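Local coordinates for hydrogenase expression/formation protein HypE (Desulfovibrio vulgaris subsp. vulgaris, PDB 2Z1U), which binds ATP and magnesium and takes part in hydrogenase maturation, probably using ATP to dehydrate a carbamoyl group toward the cyanide ligand of the metal centre, at residues T72-G77 with I143-I148; G77-V82 with A87-L92; C94-E99 with A112-A117; E271-C276 with G293-H298. All blocks are in the same frame, centred on the assembly; numbering follows the deposited sequence.

Contact 1 of 4, residues T72-G77 with I143-I148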
# COMPACT_ATOMS: atom_id res chain seq x y z
N THR A 72 -14.91 -4.27 -0.00
CA THR A 72 -15.67 -3.12 0.38
C THR A 72 -14.88 -2.32 1.47
O THR A 72 -14.74 -1.09 1.37
CB THR A 72 -17.05 -3.65 0.84
OG1 THR A 72 -18.12 -3.14 0.03
CG2 THR A 72 -17.28 -3.54 2.28
N LEU A 73 -14.34 -3.03 2.46
CA LEU A 73 -13.49 -2.40 3.49
C LEU A 73 -12.24 -1.74 2.89
O LEU A 73 -11.90 -0.59 3.24
CB LEU A 73 -13.08 -3.45 4.54
CG LEU A 73 -13.72 -3.50 5.93
CD1 LEU A 73 -15.18 -3.03 5.97
CD2 LEU A 73 -13.51 -4.87 6.64
N ALA A 74 -11.58 -2.46 1.99
CA ALA A 74 -10.35 -1.98 1.36
C ALA A 74 -10.53 -0.63 0.63
O ALA A 74 -9.69 0.27 0.75
CB ALA A 74 -9.80 -3.04 0.43
N VAL A 75 -11.64 -0.49 -0.10
CA VAL A 75 -11.95 0.80 -0.75
C VAL A 75 -12.49 1.87 0.23
O VAL A 75 -11.90 2.96 0.34
CB VAL A 75 -12.87 0.60 -1.98
CG1 VAL A 75 -13.32 1.93 -2.56
CG2 VAL A 75 -12.11 -0.21 -3.06
N HIS A 76 -13.60 1.58 0.92
CA HIS A 76 -14.24 2.56 1.82
C HIS A 76 -13.29 3.10 2.90
O HIS A 76 -13.24 4.31 3.13
CB HIS A 76 -15.49 1.96 2.50
CG HIS A 76 -16.58 1.58 1.55
ND1 HIS A 76 -17.51 0.60 1.83
CD2 HIS A 76 -16.87 2.03 0.30
CE1 HIS A 76 -18.33 0.48 0.80
NE2 HIS A 76 -17.96 1.32 -0.14
N GLY A 77 -12.55 2.21 3.53
CA GLY A 77 -11.69 2.61 4.68
C GLY A 77 -10.63 3.60 4.23
O GLY A 77 -10.31 4.57 4.95
N ILE A 143 -5.41 -7.36 1.77
CA ILE A 143 -5.35 -6.31 0.76
C ILE A 143 -4.81 -5.06 1.42
O ILE A 143 -5.27 -4.67 2.51
CB ILE A 143 -6.76 -5.98 0.17
CG1 ILE A 143 -7.50 -7.25 -0.25
CG2 ILE A 143 -6.65 -4.99 -1.01
CD1 ILE A 143 -8.97 -7.00 -0.72
N ASN A 144 -3.83 -4.43 0.78
CA ASN A 144 -3.47 -3.07 1.14
C ASN A 144 -4.03 -2.11 0.10
O ASN A 144 -3.99 -2.38 -1.12
CB ASN A 144 -1.95 -2.91 1.23
CG ASN A 144 -1.55 -1.48 1.56
OD1 ASN A 144 -1.54 -0.62 0.68
ND2 ASN A 144 -1.22 -1.21 2.83
N THR A 145 -4.56 -0.98 0.56
CA THR A 145 -4.89 0.09 -0.36
C THR A 145 -4.27 1.40 0.10
O THR A 145 -4.18 1.65 1.30
CB THR A 145 -6.42 0.28 -0.59
OG1 THR A 145 -7.09 0.47 0.65
CG2 THR A 145 -7.04 -0.92 -1.36
N THR A 146 -3.84 2.21 -0.86
CA THR A 146 -3.30 3.53 -0.55
C THR A 146 -4.13 4.54 -1.34
O THR A 146 -4.45 4.31 -2.52
CB THR A 146 -1.80 3.61 -0.91
OG1 THR A 146 -1.11 2.57 -0.20
CG2 THR A 146 -1.17 4.95 -0.57
N GLY A 147 -4.48 5.63 -0.69
CA GLY A 147 -5.32 6.63 -1.31
C GLY A 147 -4.58 7.94 -1.43
O GLY A 147 -3.78 8.32 -0.55
N ILE A 148 -4.88 8.64 -2.51
CA ILE A 148 -4.37 9.98 -2.71
C ILE A 148 -5.52 10.92 -3.08
O ILE A 148 -6.35 10.62 -3.94
CB ILE A 148 -3.22 9.99 -3.77
CG1 ILE A 148 -2.48 11.33 -3.76
CG2 ILE A 148 -3.72 9.66 -5.17
CD1 ILE A 148 -1.27 11.29 -2.83
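Thr145 and Ala74 share the one polar bond of this contact. Thr145 OG1 donates to Ala74 O at 2.6 Å. The C=O...donor angle is 137°, and the hydroxyl is tilted 30° from the carbonyl plane. It therefore comes from beside the carbonyl, not head-on. Thr145 OG1 sits between its own backbone N and carbonyl carbon (chi1 55°), and this turns it up to the helix. Ala74 O is rather far from Thr78 N for a helical bond. The threonine hydroxyl thus meets a carbonyl whose helical partner is distant.

The apolar part is small and centres on one methyl. Ala74 CB points at the strand and settles between two side chains. Thr145 CG2 touches it at 3.9 Å. Ile143 CG2 touches it at 4.0 Å, from two residues earlier in the strand. The Ile143 side chain also touches Phe96 and Val110. Thr145 CG2 also lies 3.6 Å from Ala74 O, so both branches of the threonine lie against this oxygen. The short alanine lets helix and strand come close, with 6.1 Å between Ala74 CA and Thr145 CA.

Strand alternation sorts the residues. Ile143 and Thr145 face helix 70-83, while Asn144 and Thr146 face the second subunit. There Thr146 OG1 is hydrogen-bonded to Thr146 OG1 of that subunit. One sheet face under helices and the other turned to the partner subunit is the plan of the PurM-like N-terminal domain, in which the sheets of the two subunits, one from each, come together as a beta barrel.

Contact 2 of 4, residues G77-V82 with A87-L92. With MG (magnesium ion), chain C; ATP (adenosine-5'-triphosphate), chain D.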
# COMPACT_ATOMS: atom_id res chain seq x y z
N GLY A 77 -12.55 2.21 3.53
CA GLY A 77 -11.69 2.61 4.68
C GLY A 77 -10.63 3.60 4.23
O GLY A 77 -10.31 4.57 4.95
N THR A 78 -10.08 3.39 3.04
CA THR A 78 -8.98 4.21 2.53
C THR A 78 -9.51 5.53 1.92
O THR A 78 -8.93 6.60 2.13
CB THR A 78 -8.08 3.39 1.59
OG1 THR A 78 -7.34 2.45 2.39
CG2 THR A 78 -7.10 4.27 0.85
N VAL A 79 -10.62 5.43 1.19
CA VAL A 79 -11.39 6.61 0.77
C VAL A 79 -11.69 7.47 2.03
O VAL A 79 -11.45 8.69 2.03
CB VAL A 79 -12.71 6.21 0.03
CG1 VAL A 79 -13.71 7.39 -0.05
CG2 VAL A 79 -12.41 5.68 -1.38
N ASN A 80 -12.18 6.83 3.10
CA ASN A 80 -12.48 7.55 4.35
C ASN A 80 -11.26 8.21 5.00
O ASN A 80 -11.33 9.38 5.37
CB ASN A 80 -13.23 6.65 5.36
CG ASN A 80 -14.62 6.27 4.86
OD1 ASN A 80 -15.09 6.79 3.85
ND2 ASN A 80 -15.24 5.30 5.51
N ASP A 81 -10.15 7.47 5.13
CA ASP A 81 -8.96 8.03 5.77
C ASP A 81 -8.42 9.29 5.05
O ASP A 81 -8.07 10.27 5.68
CB ASP A 81 -7.85 6.97 5.92
CG ASP A 81 -7.69 6.50 7.36
OD1 ASP A 81 -6.87 5.60 7.65
OD2 ASP A 81 -8.37 7.07 8.22
N VAL A 82 -8.34 9.22 3.72
CA VAL A 82 -7.97 10.39 2.92
C VAL A 82 -8.93 11.57 3.20
O VAL A 82 -8.48 12.71 3.38
CB VAL A 82 -7.93 10.06 1.42
CG1 VAL A 82 -7.79 11.36 0.58
CG2 VAL A 82 -6.78 9.08 1.11
N ALA A 87 -9.87 16.28 2.50
CA ALA A 87 -9.44 16.12 1.12
C ALA A 87 -10.45 15.36 0.28
O ALA A 87 -11.29 14.63 0.80
CB ALA A 87 -8.07 15.43 1.06
N ARG A 88 -10.37 15.56 -1.04
CA ARG A 88 -11.18 14.85 -2.01
C ARG A 88 -10.34 13.67 -2.52
O ARG A 88 -9.39 13.88 -3.25
CB ARG A 88 -11.55 15.81 -3.16
CG ARG A 88 -12.33 15.20 -4.29
CD ARG A 88 -12.52 16.22 -5.42
NE ARG A 88 -13.39 17.31 -4.97
CZ ARG A 88 -13.33 18.56 -5.42
NH1 ARG A 88 -12.44 18.89 -6.34
NH2 ARG A 88 -14.17 19.47 -4.95
N PRO A 89 -10.68 12.42 -2.12
CA PRO A 89 -9.94 11.27 -2.64
C PRO A 89 -10.18 11.13 -4.14
O PRO A 89 -11.29 11.37 -4.61
CB PRO A 89 -10.56 10.07 -1.90
CG PRO A 89 -11.29 10.67 -0.73
CD PRO A 89 -11.73 12.02 -1.16
N ARG A 90 -9.12 10.77 -4.87
CA ARG A 90 -9.18 10.69 -6.31
C ARG A 90 -8.77 9.31 -6.80
O ARG A 90 -9.44 8.73 -7.67
CB ARG A 90 -8.27 11.74 -6.95
CG ARG A 90 -8.66 13.19 -6.66
CD ARG A 90 -9.96 13.60 -7.36
NE ARG A 90 -9.99 13.19 -8.76
CZ ARG A 90 -9.35 13.83 -9.75
NH1 ARG A 90 -8.59 14.89 -9.48
NH2 ARG A 90 -9.44 13.39 -11.00
N TYR A 91 -7.66 8.81 -6.24
CA TYR A 91 -6.97 7.64 -6.81
C TYR A 91 -6.49 6.69 -5.74
O TYR A 91 -5.92 7.11 -4.74
CB TYR A 91 -5.78 8.06 -7.67
CG TYR A 91 -6.15 8.98 -8.82
CD1 TYR A 91 -7.04 8.54 -9.82
CD2 TYR A 91 -5.64 10.27 -8.92
CE1 TYR A 91 -7.39 9.36 -10.88
CE2 TYR A 91 -5.98 11.10 -9.98
CZ TYR A 91 -6.86 10.64 -10.96
OH TYR A 91 -7.22 11.46 -12.01
N LEU A 92 -6.72 5.40 -5.97
CA LEU A 92 -6.26 4.35 -5.05
C LEU A 92 -5.27 3.42 -5.75
O LEU A 92 -5.33 3.24 -6.97
CB LEU A 92 -7.47 3.52 -4.58
CG LEU A 92 -8.55 4.04 -3.59
CD1 LEU A 92 -8.68 3.16 -2.35
CD2 LEU A 92 -8.47 5.50 -3.19
MG MG C . -8.75 6.58 10.34
PG ATP D . -7.04 1.85 11.50
O1G ATP D . -5.80 1.23 10.83
O2G ATP D . -7.28 1.28 12.86
O3G ATP D . -8.28 1.88 10.62
PB ATP D . -6.10 4.56 10.99
O1B ATP D . -5.60 3.89 9.69
O2B ATP D . -6.94 5.79 10.86
O3B ATP D . -6.77 3.40 11.86
PA ATP D . -3.64 3.98 12.31
O1A ATP D . -4.00 3.55 13.73
O2A ATP D . -3.43 2.81 11.38
O3A ATP D . -4.79 5.03 11.79
O5' ATP D . -2.42 4.97 12.29
C5' ATP D . -2.22 5.97 13.30
C4' ATP D . -1.06 6.82 12.85
O4' ATP D . 0.12 5.99 12.92
C3' ATP D . -1.18 7.28 11.40
O3' ATP D . -0.66 8.62 11.31
C2' ATP D . -0.28 6.33 10.61
O2' ATP D . 0.29 7.02 9.49
C1' ATP D . 0.80 5.94 11.64
N9 ATP D . 1.32 4.56 11.46
C8 ATP D . 0.71 3.40 11.78
N7 ATP D . 1.51 2.35 11.48
C5 ATP D . 2.62 2.87 10.94
C6 ATP D . 3.88 2.32 10.38
N6 ATP D . 4.06 0.98 10.34
N1 ATP D . 4.79 3.18 9.94
C2 ATP D . 4.63 4.52 9.95
N3 ATP D . 3.51 5.08 10.46
C4 ATP D . 2.51 4.30 10.94
O HOH W 1 -8.88 5.99 12.77
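Thr78 OG1 is gripped by two hydroxyls, those of Thr145 and Tyr58, while the other branch of the same side chain meets strand 87-92. With OG1 beside the backbone N (chi1 -72°), CG2 of Thr78 is left anti to that N and reaches Leu92 CD1 at 3.7 Å. The two side chains slide past each other in opposite directions. The hydroxyl is thus held by its two partners while the methyl packs on Leu92.

Pro89 fills the middle of the interface. Its CG sits 3.4 Å from Val79 O and 3.8 Å from Val82 CG1. The Val79 side chain crosses the proline ring at about a right angle. At the start of the strand, Ala87 CB lies 3.6 Å from Val82 O.

Helix and strand follow each other through a short connection and run at 140° to one another, 7.8 Å apart at their axes. The helix covers the sheet of the PurM-like N-terminal domain. The strand is not regular here. Arg90 and Tyr91 both face Ile148 of the neighbouring strand, a classic beta bulge. Arg88 and Arg90 leave the backbone away from the helix. Arg88 forms a salt bridge with Glu206, and Arg90 with Glu150.

The helix's other side belongs to the nucleotide site. Asp81 OD2 binds magnesium at 2.2 Å, and the ion is also held by O2B of ATP at 2.0 Å and by a water. Asp220 OD1 of the same chain and Asp41 OD2 of the second subunit also bind it. Asp81 OD1 lies 2.9 Å from O1B of the same ATP, with Asp56 OD2 close by.

Contact 3 of 4, residues C94-E99 with A112-A117. With ATP (adenosine-5'-triphosphate), chain B.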
# COMPACT_ATOMS: atom_id res chain seq x y z
N CYS A 94 -3.94 -0.74 -5.09
CA CYS A 94 -4.28 -1.95 -4.34
C CYS A 94 -3.16 -2.99 -4.43
O CYS A 94 -2.66 -3.27 -5.50
CB CYS A 94 -5.60 -2.57 -4.80
SG CYS A 94 -5.68 -2.90 -6.55
N GLY A 95 -2.80 -3.55 -3.29
CA GLY A 95 -1.78 -4.58 -3.22
C GLY A 95 -2.44 -5.81 -2.64
O GLY A 95 -2.83 -5.82 -1.48
N PHE A 96 -2.62 -6.83 -3.48
CA PHE A 96 -3.20 -8.11 -3.05
C PHE A 96 -2.10 -9.04 -2.56
O PHE A 96 -1.05 -9.15 -3.20
CB PHE A 96 -3.98 -8.78 -4.19
CG PHE A 96 -5.35 -8.21 -4.42
CD1 PHE A 96 -5.52 -7.01 -5.11
CD2 PHE A 96 -6.47 -8.86 -3.92
CE1 PHE A 96 -6.80 -6.48 -5.32
CE2 PHE A 96 -7.75 -8.33 -4.11
CZ PHE A 96 -7.92 -7.15 -4.82
N ILE A 97 -2.34 -9.68 -1.42
CA ILE A 97 -1.53 -10.82 -0.98
C ILE A 97 -2.46 -12.03 -0.88
O ILE A 97 -3.42 -12.03 -0.12
CB ILE A 97 -0.81 -10.54 0.37
CG1 ILE A 97 0.09 -9.30 0.22
CG2 ILE A 97 0.02 -11.78 0.80
CD1 ILE A 97 0.63 -8.73 1.54
N LEU A 98 -2.18 -13.06 -1.68
CA LEU A 98 -3.12 -14.16 -1.85
C LEU A 98 -2.50 -15.50 -1.54
O LEU A 98 -1.32 -15.74 -1.82
CB LEU A 98 -3.68 -14.16 -3.27
CG LEU A 98 -4.44 -12.91 -3.73
CD1 LEU A 98 -4.55 -12.86 -5.26
CD2 LEU A 98 -5.80 -12.84 -3.07
N GLU A 99 -3.31 -16.38 -0.94
CA GLU A 99 -2.89 -17.74 -0.63
C GLU A 99 -3.13 -18.67 -1.83
O GLU A 99 -4.23 -18.71 -2.38
CB GLU A 99 -3.65 -18.26 0.60
CG GLU A 99 -3.19 -19.64 1.05
CD GLU A 99 -3.89 -20.15 2.29
OE1 GLU A 99 -3.29 -20.99 2.99
OE2 GLU A 99 -5.04 -19.73 2.56
N ALA A 112 -14.87 -7.57 -7.67
CA ALA A 112 -16.16 -6.94 -8.05
C ALA A 112 -16.64 -5.90 -7.01
O ALA A 112 -17.06 -4.80 -7.38
CB ALA A 112 -17.23 -8.01 -8.28
N SER A 113 -16.57 -6.26 -5.73
CA SER A 113 -16.87 -5.33 -4.65
C SER A 113 -16.02 -4.07 -4.68
O SER A 113 -16.53 -2.97 -4.49
CB SER A 113 -16.71 -6.00 -3.28
OG SER A 113 -17.82 -6.83 -2.99
N MET A 114 -14.71 -4.22 -4.89
CA MET A 114 -13.81 -3.06 -4.98
C MET A 114 -14.15 -2.13 -6.13
O MET A 114 -14.22 -0.92 -5.93
CB MET A 114 -12.33 -3.48 -5.04
CG MET A 114 -11.89 -4.21 -3.80
SD MET A 114 -10.19 -4.77 -3.80
CE MET A 114 -9.26 -3.24 -3.72
N GLY A 115 -14.38 -2.71 -7.32
CA GLY A 115 -14.77 -1.96 -8.51
C GLY A 115 -16.01 -1.12 -8.25
O GLY A 115 -16.01 0.08 -8.50
N LYS A 116 -17.05 -1.77 -7.74
CA LYS A 116 -18.31 -1.13 -7.39
C LYS A 116 -18.16 -0.01 -6.35
O LYS A 116 -18.74 1.08 -6.48
CB LYS A 116 -19.29 -2.19 -6.86
CG LYS A 116 -20.76 -1.74 -6.85
CD LYS A 116 -21.53 -2.45 -5.74
CE LYS A 116 -22.99 -2.02 -5.70
NZ LYS A 116 -23.60 -2.48 -4.43
N ALA A 117 -17.38 -0.28 -5.30
CA ALA A 117 -17.16 0.70 -4.25
C ALA A 117 -16.41 1.93 -4.76
O ALA A 117 -16.75 3.07 -4.43
CB ALA A 117 -16.41 0.05 -3.05
PG ATP B . 6.95 -6.94 -9.41
O1G ATP B . 5.71 -6.88 -8.51
O2G ATP B . 7.17 -8.31 -9.98
O3G ATP B . 8.21 -6.33 -8.79
PB ATP B . 6.10 -4.63 -10.96
O1B ATP B . 5.60 -4.18 -9.57
O2B ATP B . 6.97 -3.68 -11.73
O3B ATP B . 6.73 -6.09 -10.76
PA ATP B . 3.61 -5.90 -11.52
O1A ATP B . 3.94 -7.21 -12.23
O2A ATP B . 3.38 -6.07 -10.05
O3A ATP B . 4.79 -4.82 -11.88
O5' ATP B . 2.42 -5.14 -12.21
C5' ATP B . 2.24 -5.13 -13.64
C4' ATP B . 1.10 -4.17 -13.93
O4' ATP B . -0.10 -4.78 -13.41
C3' ATP B . 1.26 -2.84 -13.22
O3' ATP B . 0.77 -1.81 -14.10
C2' ATP B . 0.33 -2.93 -12.00
O2' ATP B . -0.21 -1.65 -11.69
C1' ATP B . -0.76 -3.91 -12.47
N9 ATP B . -1.32 -4.75 -11.38
C8 ATP B . -0.75 -5.81 -10.79
N7 ATP B . -1.57 -6.33 -9.85
C5 ATP B . -2.67 -5.55 -9.84
C6 ATP B . -3.94 -5.52 -9.07
N6 ATP B . -4.15 -6.44 -8.11
N1 ATP B . -4.81 -4.57 -9.37
C2 ATP B . -4.62 -3.63 -10.32
N3 ATP B . -3.48 -3.61 -11.05
C4 ATP B . -2.51 -4.54 -10.85
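The Phe96 ring is met obliquely by two neighbours, the Met114 sulfur and the adenine amino N6 of ATP. The sulfur lies 4.7 Å from the ring centroid and 66° off the ring normal, a Met-aromatic contact. Met114 SD approaches Phe96 CZ most closely, at 3.4 Å. N6 of ATP comes instead to Phe96 CD1, at 3.3 Å. A third flat group, the Phe27 ring, meets Phe96 with its plane at about 45°.

The contact lies inside a beta-alpha-beta unit made of strand 87-99, helix 104-121 and strand 124-133. Helix and strand stand well apart. Their nearest CA atoms, Cys94 CA and Met114 CA, are 9.6 Å apart, so long side chains must span the space between them. Phe96 and Met114 do so from opposite directions. Val75, Ile143 and Phe31 also pack on Met114.

The adenine pocket is the other feature. Cys94 SG faces ATP N1 at 3.4 Å, while Thr130 OG1, Thr127 OG1 and Gly128 N, all from the adjacent strand, bond to the same nucleotide. Met114 therefore backs side chains that line the base. Its chain is extended as far as the sulfur and then bends (chi3 69°), bringing Met114 CE to 3.9 Å from Cys94 CB.

Contact 4 of 4, residues E271-C276 with G293-H298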
# COMPACT_ATOMS: atom_id res chain seq x y z
N GLU A 271 -16.84 1.03 10.50
CA GLU A 271 -16.25 1.12 9.15
C GLU A 271 -17.05 2.03 8.19
O GLU A 271 -16.77 2.09 6.99
CB GLU A 271 -16.02 -0.27 8.54
CG GLU A 271 -14.92 -1.11 9.26
CD GLU A 271 -13.50 -0.56 9.09
OE1 GLU A 271 -12.58 -1.03 9.79
OE2 GLU A 271 -13.28 0.35 8.28
N GLY A 272 -18.01 2.77 8.72
CA GLY A 272 -18.80 3.71 7.91
C GLY A 272 -19.23 4.92 8.70
O GLY A 272 -20.31 5.45 8.48
N LYS A 273 -18.36 5.36 9.62
CA LYS A 273 -18.71 6.40 10.61
C LYS A 273 -17.58 7.41 10.74
O LYS A 273 -16.41 7.06 10.51
CB LYS A 273 -18.91 5.77 12.02
CG LYS A 273 -20.05 4.77 12.09
CD LYS A 273 -21.40 5.47 12.00
CE LYS A 273 -22.45 4.60 11.35
NZ LYS A 273 -22.34 3.18 11.84
N LEU A 274 -17.90 8.64 11.12
CA LEU A 274 -16.86 9.61 11.47
C LEU A 274 -17.23 10.41 12.71
O LEU A 274 -18.41 10.53 13.06
CB LEU A 274 -16.55 10.56 10.29
CG LEU A 274 -17.64 11.50 9.73
CD1 LEU A 274 -17.92 12.75 10.58
CD2 LEU A 274 -17.27 11.92 8.30
N ILE A 275 -16.21 10.96 13.34
CA ILE A 275 -16.34 11.96 14.37
C ILE A 275 -16.00 13.30 13.73
O ILE A 275 -15.03 13.41 12.99
CB ILE A 275 -15.37 11.69 15.56
CG1 ILE A 275 -15.83 10.45 16.33
CG2 ILE A 275 -15.30 12.88 16.53
CD1 ILE A 275 -14.83 9.33 16.35
N CYS A 276 -16.82 14.31 14.02
CA CYS A 276 -16.58 15.65 13.51
C CYS A 276 -16.54 16.63 14.67
O CYS A 276 -17.50 16.75 15.43
CB CYS A 276 -17.66 16.03 12.49
SG CYS A 276 -17.63 17.75 11.93
N GLY A 293 -25.86 12.09 5.37
CA GLY A 293 -24.74 11.22 4.97
C GLY A 293 -25.02 9.76 5.25
O GLY A 293 -26.04 9.43 5.83
N PRO A 294 -24.09 8.86 4.86
CA PRO A 294 -24.36 7.45 5.10
C PRO A 294 -24.61 7.21 6.60
O PRO A 294 -23.92 7.83 7.44
CB PRO A 294 -23.03 6.77 4.67
CG PRO A 294 -22.44 7.72 3.65
CD PRO A 294 -22.76 9.07 4.26
N HIS A 295 -25.61 6.38 6.91
CA HIS A 295 -26.00 6.04 8.28
C HIS A 295 -26.42 7.23 9.15
O HIS A 295 -26.57 7.11 10.37
CB HIS A 295 -24.90 5.20 8.97
CG HIS A 295 -24.36 4.12 8.09
ND1 HIS A 295 -25.14 3.08 7.63
CD2 HIS A 295 -23.14 3.95 7.52
CE1 HIS A 295 -24.42 2.31 6.84
NE2 HIS A 295 -23.21 2.81 6.76
N GLY A 296 -26.69 8.35 8.49
CA GLY A 296 -27.00 9.59 9.19
C GLY A 296 -28.32 9.65 9.92
O GLY A 296 -28.57 10.64 10.61
N GLU A 297 -29.22 8.59 9.79
CA GLU A 297 -30.40 8.53 10.64
C GLU A 297 -30.05 8.87 12.08
O GLU A 297 -30.88 9.33 12.83
CB GLU A 297 -31.04 7.15 10.57
CG GLU A 297 -30.07 6.00 10.79
CD GLU A 297 -29.39 5.56 9.51
OE1 GLU A 297 -28.86 4.43 9.47
OE2 GLU A 297 -29.39 6.34 8.54
N HIS A 298 -28.84 8.48 12.47
CA HIS A 298 -28.47 8.51 13.88
C HIS A 298 -27.36 9.51 14.19
O HIS A 298 -26.80 9.48 15.30
CB HIS A 298 -28.05 7.11 14.34
CG HIS A 298 -29.15 6.11 14.24
ND1 HIS A 298 -28.96 4.85 13.71
CD2 HIS A 298 -30.45 6.17 14.61
CE1 HIS A 298 -30.10 4.18 13.76
NE2 HIS A 298 -31.02 4.96 14.29
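Gly272 opens the contact with its backbone against His295. Its carbonyl O lies 3.3 Å from His295 CD2, at the edge of the imidazole and near its plane. The contact buries this oxygen, and it has no hydrogen-bond partner in the model. The C-H edge of the ring is the neighbour it gets instead, consistent with a weak C-H...O contact.

Lys273 comes next. Its chain bends twice, at chi2 (-71°) and chi4, and crosses the histidine at about a right angle. CE rests 3.5 Å from His295 CB and 3.8 Å from CG. NZ turns to Asp197 OD2, in a salt bridge, and to Ser173 O. Beyond it, Leu274 bonds to Ser171 and the chain enters strand 275-278.

His295 is presented by a type II beta turn from Gly293 to Gly296, closed by Gly296 N to Gly293 O at 2.9 Å. As third residue of the turn it has a positive phi (60°). Its NE2 bonds to Asp197 O.

Asp197 thus holds both partners, and lysine and ring meet through carbon atoms. Lys273 NZ and His295 ND1 are 5.1 Å apart. The Asp197 carboxylate would probably temper any repulsion if the ring were protonated.

Contacts 1, 2 and 3 are buried in the N-terminal, PurM-like domain and meet one sheet. Contacts 1 and 2 share helix 70-83, and contacts 2 and 3 share strand 87-99. Contact 4 belongs to the C-terminal domain and is only partly buried. It meets contact 1 where Leu73 CD1 packs on Glu271 CG. Chemistry changes with place. Contact 1 pairs a hydroxyl bond with methyl packing, contact 2 is apolar across its interface, and contact 3 relies on sulfur and an aromatic ring. In contact 4, loops meet through a carbonyl and a lysine chain. Contacts 2 and 3 border different ATP molecules, and both nucleotide sites draw on both subunits.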